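Local coordinates for carnitinyl-CoA dehydratase (PDB 3R9S), which probably acts as a carnitinyl-CoA dehydratase of the crotonase superfamily, removing water from a coenzyme A thioester to form a carbon-carbon double bond, or the reverse, at residues E28-V33 and F67-D72; E47-P52 and F99-T104; E138-L143 and T168-S173. All coordinates share one frame; numbering follows the deposited sequence.

Contact 1 of 3, residues E28-V33 and F67-D72; sequences EARNAV and FCAGAD
Backbone hydrogen bonds join Arg30 to Ala69 and Val33 to Gly70 and Asp72, so two loops are held together by main-chain bonds, with one strand-like bridge. The N-H of Ala69 gives to Arg30 O at 3.0 Å and arrives nearly end-on to the carbonyl, although the angle at its hydrogen is only 139°. Val33 uses both of its backbone polar groups: its N donates to Gly70 O at 3.0 Å, and its O accepts from Asp72 N at the same distance. Together these two bonds make a single beta bridge between Val33 and Ala71. Gly70 O also takes a CA-H contact from Ala32 CA, 3.2 Å away, while Gly70 N makes a weak hydrogen bond to the sulfur of Cys68 in its own loop. With SG anti to the backbone N (chi1 167°), that sulfur also packs on Val33 CG2 at 3.7 Å. Ala32 N donates to Ala29 O, and Ala32 O accepts from Arg26 NH1. Ala69 CB sits over the centre of one face of the Arg30 guanidinium, 3.8 Å above its plane. Asn31 OD1 accepts from Arg26 N and ND2 donates to Ser66 O and Ala62 O; across the contact its CB approaches Phe67 O. Asp72 is likewise satisfied from outside, by a salt bridge from OD2 to Arg26 and by an N-cap bond from Ala75 N to OD1 at the start of helix 73-77. Ala71 lines the benzoic acid pocket, and in crotonase-fold enzymes the loop entering this helix typically supplies part of the oxyanion hole at the acyl-CoA site.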
loop_
_atom_site.group_PDB
_atom_site.type_symbol
_atom_site.label_atom_id
_atom_site.label_comp_id
_atom_site.label_asym_id
_atom_site.label_seq_id
_atom_site.Cartn_x
_atom_site.Cartn_y
_atom_site.Cartn_z
ATOM N N GLU A 28 0.341 -34.299 12.671
ATOM C CA GLU A 28 0.937 -34.631 13.965
ATOM C C GLU A 28 1.992 -33.602 14.377
ATOM O O GLU A 28 2.244 -33.416 15.567
ATOM C CB GLU A 28 1.510 -36.057 13.961
ATOM N N ALA A 29 2.563 -32.895 13.400
ATOM C CA ALA A 29 3.493 -31.789 13.661
ATOM C C ALA A 29 2.868 -30.408 13.352
ATOM O O ALA A 29 3.581 -29.437 13.022
ATOM C CB ALA A 29 4.757 -31.995 12.851
ATOM N N ARG A 30 1.546 -30.313 13.465
ATOM C CA ARG A 30 0.815 -29.052 13.204
ATOM C C ARG A 30 1.129 -28.465 11.837
ATOM O O ARG A 30 1.162 -27.233 11.665
ATOM C CB ARG A 30 1.093 -28.018 14.301
ATOM C CG ARG A 30 0.908 -28.568 15.711
ATOM C CD ARG A 30 0.760 -27.446 16.731
ATOM N NE ARG A 30 2.039 -26.827 17.069
ATOM C CZ ARG A 30 2.204 -25.541 17.400
ATOM N NH1 ARG A 30 1.173 -24.689 17.425
ATOM N NH2 ARG A 30 3.418 -25.097 17.699
ATOM N N ASN A 31 1.341 -29.368 10.875
ATOM C CA ASN A 31 1.699 -29.023 9.512
ATOM C C ASN A 31 2.857 -28.008 9.413
ATOM O O ASN A 31 2.869 -27.135 8.546
ATOM C CB ASN A 31 0.448 -28.573 8.751
ATOM C CG ASN A 31 -0.568 -29.709 8.604
ATOM O OD1 ASN A 31 -0.184 -30.870 8.393
ATOM N ND2 ASN A 31 -1.867 -29.382 8.729
ATOM N N ALA A 32 3.842 -28.148 10.305
ATOM C CA ALA A 32 5.080 -27.382 10.189
ATOM C C ALA A 32 5.833 -27.845 8.936
ATOM O O ALA A 32 5.761 -29.014 8.558
ATOM C CB ALA A 32 5.949 -27.527 11.446
ATOM N N VAL A 33 6.539 -26.911 8.296
ATOM C CA VAL A 33 7.232 -27.179 7.047
ATOM C C VAL A 33 8.630 -27.715 7.285
ATOM O O VAL A 33 9.436 -27.109 8.011
ATOM C CB VAL A 33 7.367 -25.914 6.204
ATOM C CG1 VAL A 33 8.255 -26.192 4.943
ATOM C CG2 VAL A 33 5.964 -25.352 5.845
ATOM N N PHE A 67 -3.327 -24.968 9.631
ATOM C CA PHE A 67 -2.925 -24.722 8.245
ATOM C C PHE A 67 -1.420 -24.994 8.159
ATOM O O PHE A 67 -0.960 -25.849 7.387
ATOM C CB PHE A 67 -3.255 -23.286 7.862
ATOM C CG PHE A 67 -2.693 -22.860 6.555
ATOM C CD1 PHE A 67 -3.226 -23.346 5.367
ATOM C CD2 PHE A 67 -1.666 -21.936 6.503
ATOM C CE1 PHE A 67 -2.710 -22.944 4.146
ATOM C CE2 PHE A 67 -1.157 -21.515 5.302
ATOM C CZ PHE A 67 -1.661 -22.029 4.113
ATOM N N CYS A 68 -0.664 -24.266 8.983
ATOM C CA CYS A 68 0.771 -24.465 9.100
ATOM C C CYS A 68 1.275 -23.676 10.303
ATOM O O CYS A 68 1.131 -22.470 10.359
ATOM C CB CYS A 68 1.487 -24.045 7.808
ATOM S SG CYS A 68 3.279 -23.895 7.947
ATOM N N ALA A 69 1.877 -24.367 11.262
ATOM C CA ALA A 69 2.308 -23.741 12.501
ATOM C C ALA A 69 3.622 -22.957 12.347
ATOM O O ALA A 69 4.009 -22.210 13.240
ATOM C CB ALA A 69 2.421 -24.788 13.611
ATOM N N GLY A 70 4.295 -23.105 11.217
ATOM C CA GLY A 70 5.555 -22.405 10.993
ATOM C C GLY A 70 6.624 -23.344 10.488
ATOM O O GLY A 70 6.345 -24.463 10.083
ATOM N N ALA A 71 7.854 -22.866 10.496
ATOM C CA ALA A 71 8.994 -23.669 10.111
ATOM C C ALA A 71 9.160 -24.718 11.201
ATOM O O ALA A 71 8.901 -24.427 12.375
ATOM C CB ALA A 71 10.232 -22.799 10.015
ATOM N N ASP A 72 9.559 -25.932 10.819
ATOM C CA ASP A 72 9.718 -27.012 11.800
ATOM C C ASP A 72 10.940 -26.731 12.680
ATOM O O ASP A 72 12.075 -26.792 12.229
ATOM C CB ASP A 72 9.816 -28.381 11.131
ATOM C CG ASP A 72 9.767 -29.529 12.142
ATOM O OD1 ASP A 72 10.694 -29.633 12.986
ATOM O OD2 ASP A 72 8.809 -30.336 12.084
#

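Contact 2 of 3, residues E47-P52 and F99-T104; sequences EAQHDP and FIDKPT. With EDO (1,2-ethanediol), chain E.
Gln49 and Asp101 are joined by two hydrogen bonds that use both ends of the glutamine amide. OE1 accepts from Asp101 N at 2.7 Å along a nearly straight N-H (169°), and NE2 donates to Asp101 OD2, also at 2.7 Å. This second bond lies close to the amide plane but meets OD2 from above the carboxylate plane, the two flat groups being turned 51° apart. The bend at chi2 (72°) brings the amide end nearer the loop, and the pair of bonds fixes which way round it sits. The second set of polar bonds belongs to Lys102, whose NZ gives a hydrogen bond to Ala48 O at 2.8 Å near the end of the helix; a water taking a weak bond from NZ donates to Gln49 O. Val54 O is a further acceptor for the ammonium group. Apolar contact is slighter, with Ile100 CG2 lying 3.7 Å from Gln49 CB as the side chains run past each other in opposite senses. Farther along, Thr104 OG1 shares a hydrogen bond with a 1,2-ethanediol, probably from the crystallisation liquor. The contact thus ties the C-terminal end of helix 35-50 to the loop leading into strand 104-108, beside strand 56-61, with Arg216 of helix 208-219 salt-bridged to Asp101.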
loop_
_atom_site.group_PDB
_atom_site.type_symbol
_atom_site.label_atom_id
_atom_site.label_comp_id
_atom_site.label_asym_id
_atom_site.label_seq_id
_atom_site.Cartn_x
_atom_site.Cartn_y
_atom_site.Cartn_z
ATOM N N GLU A 47 3.966 -29.120 -11.336
ATOM C CA GLU A 47 3.040 -29.891 -12.178
ATOM C C GLU A 47 1.827 -29.027 -12.548
ATOM O O GLU A 47 1.355 -29.098 -13.674
ATOM C CB GLU A 47 2.604 -31.203 -11.522
ATOM N N ALA A 48 1.341 -28.197 -11.622
ATOM C CA ALA A 48 0.240 -27.274 -11.943
ATOM C C ALA A 48 0.585 -26.287 -13.057
ATOM O O ALA A 48 -0.257 -26.021 -13.915
ATOM C CB ALA A 48 -0.240 -26.514 -10.714
ATOM N N GLN A 49 1.801 -25.751 -13.041
ATOM C CA GLN A 49 2.236 -24.749 -14.033
ATOM C C GLN A 49 2.236 -25.291 -15.462
ATOM O O GLN A 49 1.900 -24.575 -16.410
ATOM C CB GLN A 49 3.649 -24.237 -13.682
ATOM C CG GLN A 49 4.390 -23.424 -14.765
ATOM C CD GLN A 49 3.827 -22.013 -14.983
ATOM O OE1 GLN A 49 3.036 -21.520 -14.188
ATOM N NE2 GLN A 49 4.256 -21.358 -16.066
ATOM N N HIS A 50 2.635 -26.550 -15.612
ATOM C CA HIS A 50 2.829 -27.122 -16.933
ATOM C C HIS A 50 1.637 -27.905 -17.450
ATOM O O HIS A 50 1.632 -28.283 -18.610
ATOM C CB HIS A 50 4.091 -27.972 -16.957
ATOM C CG HIS A 50 5.335 -27.163 -16.788
ATOM N ND1 HIS A 50 6.069 -27.161 -15.622
ATOM C CD2 HIS A 50 5.943 -26.285 -17.617
ATOM C CE1 HIS A 50 7.098 -26.343 -15.754
ATOM N NE2 HIS A 50 7.043 -25.796 -16.954
ATOM N N ASP A 51 0.632 -28.134 -16.606
ATOM C CA ASP A 51 -0.606 -28.769 -17.046
ATOM C C ASP A 51 -1.651 -27.697 -17.389
ATOM O O ASP A 51 -2.202 -27.049 -16.490
ATOM C CB ASP A 51 -1.144 -29.725 -15.981
ATOM C CG ASP A 51 -2.314 -30.568 -16.485
ATOM O OD1 ASP A 51 -2.943 -30.180 -17.506
ATOM O OD2 ASP A 51 -2.598 -31.618 -15.856
ATOM N N PRO A 52 -1.947 -27.523 -18.691
ATOM C CA PRO A 52 -2.912 -26.488 -19.116
ATOM C C PRO A 52 -4.338 -26.761 -18.633
ATOM O O PRO A 52 -5.148 -25.832 -18.559
ATOM C CB PRO A 52 -2.850 -26.563 -20.644
ATOM C CG PRO A 52 -2.487 -28.024 -20.911
ATOM C CD PRO A 52 -1.515 -28.374 -19.825
ATOM N N PHE A 99 7.038 -18.604 -8.281
ATOM C CA PHE A 99 5.992 -18.016 -9.081
ATOM C C PHE A 99 5.509 -19.009 -10.113
ATOM O O PHE A 99 6.310 -19.615 -10.835
ATOM C CB PHE A 99 6.477 -16.769 -9.796
ATOM C CG PHE A 99 5.420 -16.125 -10.650
ATOM C CD1 PHE A 99 4.519 -15.241 -10.092
ATOM C CD2 PHE A 99 5.320 -16.431 -12.013
ATOM C CE1 PHE A 99 3.541 -14.643 -10.865
ATOM C CE2 PHE A 99 4.323 -15.847 -12.803
ATOM C CZ PHE A 99 3.436 -14.943 -12.220
ATOM N N ILE A 100 4.198 -19.173 -10.177
ATOM C CA ILE A 100 3.572 -19.826 -11.311
ATOM C C ILE A 100 2.475 -18.925 -11.868
ATOM O O ILE A 100 1.953 -18.058 -11.178
ATOM C CB ILE A 100 2.992 -21.213 -10.957
ATOM C CG1 ILE A 100 1.946 -21.109 -9.843
ATOM C CG2 ILE A 100 4.115 -22.218 -10.573
ATOM C CD1 ILE A 100 0.854 -22.206 -9.965
ATOM N N ASP A 101 2.116 -19.178 -13.122
ATOM C CA ASP A 101 1.151 -18.366 -13.858
ATOM C C ASP A 101 -0.271 -18.551 -13.357
ATOM O O ASP A 101 -1.111 -17.687 -13.567
ATOM C CB ASP A 101 1.183 -18.743 -15.351
ATOM C CG ASP A 101 2.458 -18.327 -16.032
ATOM O OD1 ASP A 101 2.958 -17.198 -15.764
ATOM O OD2 ASP A 101 2.959 -19.111 -16.861
ATOM N N LYS A 102 -0.533 -19.701 -12.740
ATOM C CA LYS A 102 -1.875 -20.079 -12.336
ATOM C C LYS A 102 -2.172 -19.412 -10.983
ATOM O O LYS A 102 -1.313 -19.387 -10.108
ATOM C CB LYS A 102 -1.981 -21.607 -12.176
ATOM C CG LYS A 102 -2.089 -22.527 -13.435
ATOM C CD LYS A 102 -1.727 -21.944 -14.770
ATOM C CE LYS A 102 -1.074 -22.991 -15.698
ATOM N NZ LYS A 102 -1.673 -24.359 -15.671
ATOM N N PRO A 103 -3.398 -18.904 -10.791
ATOM C CA PRO A 103 -3.783 -18.324 -9.505
ATOM C C PRO A 103 -3.710 -19.304 -8.346
ATOM O O PRO A 103 -4.133 -20.460 -8.489
ATOM C CB PRO A 103 -5.235 -17.892 -9.736
ATOM C CG PRO A 103 -5.683 -18.647 -10.909
ATOM C CD PRO A 103 -4.495 -18.809 -11.772
ATOM N N THR A 104 -3.181 -18.831 -7.218
ATOM C CA THR A 104 -3.051 -19.633 -6.007
ATOM C C THR A 104 -3.918 -19.091 -4.878
ATOM O O THR A 104 -3.975 -17.877 -4.655
ATOM C CB THR A 104 -1.591 -19.667 -5.523
ATOM O OG1 THR A 104 -1.148 -18.338 -5.183
ATOM C CG2 THR A 104 -0.691 -20.259 -6.602
HETATM C C1 EDO E . 2.615 -18.972 -4.491
HETATM O O1 EDO E . 1.520 -18.250 -5.077
HETATM C C2 EDO E . 3.645 -19.221 -5.558
HETATM O O2 EDO E . 3.118 -20.179 -6.475
HETATM O O HOH W 1 0.040 -24.666 -18.176
#

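Contact 3 of 3, residues E138-L143 and T168-S173; sequences EVKRGL and TGEPLS. With BEZ (benzoic acid), chain D.
Lys140 reaches from a short 3-10 turn of the crotonase fold to Thr168, whose side chain makes an ST turn at the end of helix 159-168. Thr168 OG1 accepts from Glu170 N at 3.2 Å and also bonds to Arg164 O, while its backbone O lies 3.2 Å from Lys140 CE and takes a weak hydrogen bond from NZ. Asn206 of the third subunit bonds to both this carbonyl and the ammonium group, so the contact is part of the interface between subunits. At Gly169 the chain leaves the helix with positive phi (67°), and its bare backbone lies against Val139 and Lys140; Val139 CG2 is 4.0 Å from Gly169 N, placed by a chi1 of -66° that sets this methyl between the backbone N and the carbonyl carbon. Glu170 follows: a water that accepts from Lys140 NZ can donate a hydrogen bond to Glu170 OE2, linking the two charged groups, whose NZ and OE2 are 5.1 Å apart. After Pro171, Leu172 is backbone-bonded to Phe134 of strand 133-135, and Ser173 OG caps Ala176 N of helix 174-180. Back on the 3-10 turn, Glu138 extends into the ligand pocket, where its OE2 lies 2.5 Å from O1 of benzoic acid.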
loop_
_atom_site.group_PDB
_atom_site.type_symbol
_atom_site.label_atom_id
_atom_site.label_comp_id
_atom_site.label_asym_id
_atom_site.label_seq_id
_atom_site.Cartn_x
_atom_site.Cartn_y
_atom_site.Cartn_z
ATOM N N GLU A 138 8.129 -14.911 14.877
ATOM C CA GLU A 138 9.509 -15.322 14.746
ATOM C C GLU A 138 10.404 -14.533 15.708
ATOM O O GLU A 138 11.271 -15.114 16.339
ATOM C CB GLU A 138 9.997 -15.175 13.293
ATOM C CG GLU A 138 9.492 -16.252 12.324
ATOM C CD GLU A 138 8.200 -15.886 11.609
ATOM O OE1 GLU A 138 7.426 -15.060 12.137
ATOM O OE2 GLU A 138 7.959 -16.426 10.499
ATOM N N VAL A 139 10.159 -13.224 15.840
ATOM C CA VAL A 139 10.990 -12.377 16.691
ATOM C C VAL A 139 10.953 -12.766 18.166
ATOM O O VAL A 139 11.871 -12.432 18.906
ATOM C CB VAL A 139 10.669 -10.853 16.548
ATOM C CG1 VAL A 139 11.038 -10.328 15.131
ATOM C CG2 VAL A 139 9.232 -10.542 16.916
ATOM N N LYS A 140 9.908 -13.470 18.597
ATOM C CA LYS A 140 9.799 -13.905 20.000
ATOM C C LYS A 140 10.744 -15.063 20.325
ATOM O O LYS A 140 10.988 -15.345 21.493
ATOM C CB LYS A 140 8.372 -14.330 20.361
ATOM C CG LYS A 140 7.311 -13.271 20.092
ATOM C CD LYS A 140 6.062 -13.507 20.916
ATOM C CE LYS A 140 5.302 -12.226 21.123
ATOM N NZ LYS A 140 5.994 -11.321 22.103
ATOM N N ARG A 141 11.272 -15.731 19.302
ATOM C CA ARG A 141 12.166 -16.852 19.549
ATOM C C ARG A 141 13.494 -16.656 18.830
ATOM O O ARG A 141 14.179 -17.618 18.499
ATOM C CB ARG A 141 11.489 -18.187 19.188
ATOM C CG ARG A 141 10.809 -18.237 17.814
ATOM C CD ARG A 141 10.382 -19.666 17.426
ATOM N NE ARG A 141 9.008 -19.984 17.831
ATOM C CZ ARG A 141 8.658 -20.740 18.873
ATOM N NH1 ARG A 141 9.578 -21.297 19.672
ATOM N NH2 ARG A 141 7.365 -20.944 19.125
ATOM N N GLY A 142 13.874 -15.408 18.602
ATOM C CA GLY A 142 15.187 -15.120 18.017
ATOM C C GLY A 142 15.342 -15.399 16.525
ATOM O O GLY A 142 16.461 -15.407 16.020
ATOM N N LEU A 143 14.230 -15.603 15.817
ATOM C CA LEU A 143 14.246 -15.828 14.361
ATOM C C LEU A 143 13.686 -14.568 13.694
ATOM O O LEU A 143 13.240 -13.671 14.391
ATOM C CB LEU A 143 13.377 -17.049 13.997
ATOM C CG LEU A 143 13.769 -18.406 14.611
ATOM C CD1 LEU A 143 12.732 -19.490 14.279
ATOM C CD2 LEU A 143 15.176 -18.830 14.190
ATOM N N THR A 168 6.154 -6.718 17.189
ATOM C CA THR A 168 5.640 -7.297 18.448
ATOM C C THR A 168 5.546 -8.841 18.398
ATOM O O THR A 168 5.570 -9.498 19.435
ATOM C CB THR A 168 4.249 -6.740 18.852
ATOM O OG1 THR A 168 3.237 -7.247 17.974
ATOM C CG2 THR A 168 4.243 -5.219 18.810
ATOM N N GLY A 169 5.425 -9.409 17.196
ATOM C CA GLY A 169 5.188 -10.846 17.036
ATOM C C GLY A 169 3.841 -11.369 17.531
ATOM O O GLY A 169 3.646 -12.581 17.670
ATOM N N GLU A 170 2.908 -10.464 17.781
ATOM C CA GLU A 170 1.632 -10.818 18.365
ATOM C C GLU A 170 0.670 -11.205 17.271
ATOM O O GLU A 170 0.810 -10.722 16.162
ATOM C CB GLU A 170 1.090 -9.647 19.195
ATOM C CG GLU A 170 1.867 -9.497 20.479
ATOM C CD GLU A 170 1.500 -8.279 21.290
ATOM O OE1 GLU A 170 0.715 -7.424 20.819
ATOM O OE2 GLU A 170 2.032 -8.183 22.410
ATOM N N PRO A 171 -0.283 -12.115 17.569
ATOM C CA PRO A 171 -1.126 -12.666 16.510
ATOM C C PRO A 171 -2.289 -11.769 16.093
ATOM O O PRO A 171 -2.587 -10.781 16.751
ATOM C CB PRO A 171 -1.611 -13.979 17.103
ATOM C CG PRO A 171 -1.583 -13.761 18.607
ATOM C CD PRO A 171 -0.436 -12.844 18.847
ATOM N N LEU A 172 -2.940 -12.144 15.003
ATOM C CA LEU A 172 -4.036 -11.377 14.401
ATOM C C LEU A 172 -5.125 -12.369 14.066
ATOM O O LEU A 172 -4.859 -13.368 13.390
ATOM C CB LEU A 172 -3.515 -10.714 13.110
ATOM C CG LEU A 172 -4.362 -9.750 12.309
ATOM C CD1 LEU A 172 -4.402 -8.380 12.956
ATOM C CD2 LEU A 172 -3.778 -9.661 10.926
ATOM N N SER A 173 -6.351 -12.118 14.515
ATOM C CA SER A 173 -7.474 -13.022 14.211
ATOM C C SER A 173 -7.801 -13.019 12.707
ATOM O O SER A 173 -7.457 -12.076 11.988
ATOM C CB SER A 173 -8.721 -12.612 14.996
ATOM O OG SER A 173 -9.331 -11.459 14.417
HETATM C C BEZ D . 10.401 -18.142 8.887
HETATM O O1 BEZ D . 9.674 -18.076 9.895
HETATM O O2 BEZ D . 10.144 -17.450 7.879
HETATM C C1 BEZ D . 11.559 -19.082 8.888
HETATM C C2 BEZ D . 12.049 -19.535 10.104
HETATM C C3 BEZ D . 13.118 -20.430 10.128
HETATM C C4 BEZ D . 13.693 -20.861 8.935
HETATM C C5 BEZ D . 13.201 -20.391 7.715
HETATM C C6 BEZ D . 12.125 -19.508 7.688
HETATM O O HOH W 2 4.748 -8.844 22.722
#

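Contacts 1 and 2 interlock along the chain: 28-33 and 47-52 come at the two ends of the stretch holding helix 35-50, and their partners 67-72 and 99-104 follow in the same order. Their centres are 24 Å apart; 67-72 lies in the loop after strand 56-61 of the six-stranded sheet, and contact 2 packs against that same strand. Contact 3 comes later in sequence, its centre 16 Å from that of contact 1 but 32 Å from that of contact 2, across the centre of the chain. Contacts 1 and 3 supply Ala71 and Glu138 to one benzoic acid pocket, whereas contact 2 lies apart from it. Contact 2 touches the second subunit through Pro103, while contact 3 meets the third.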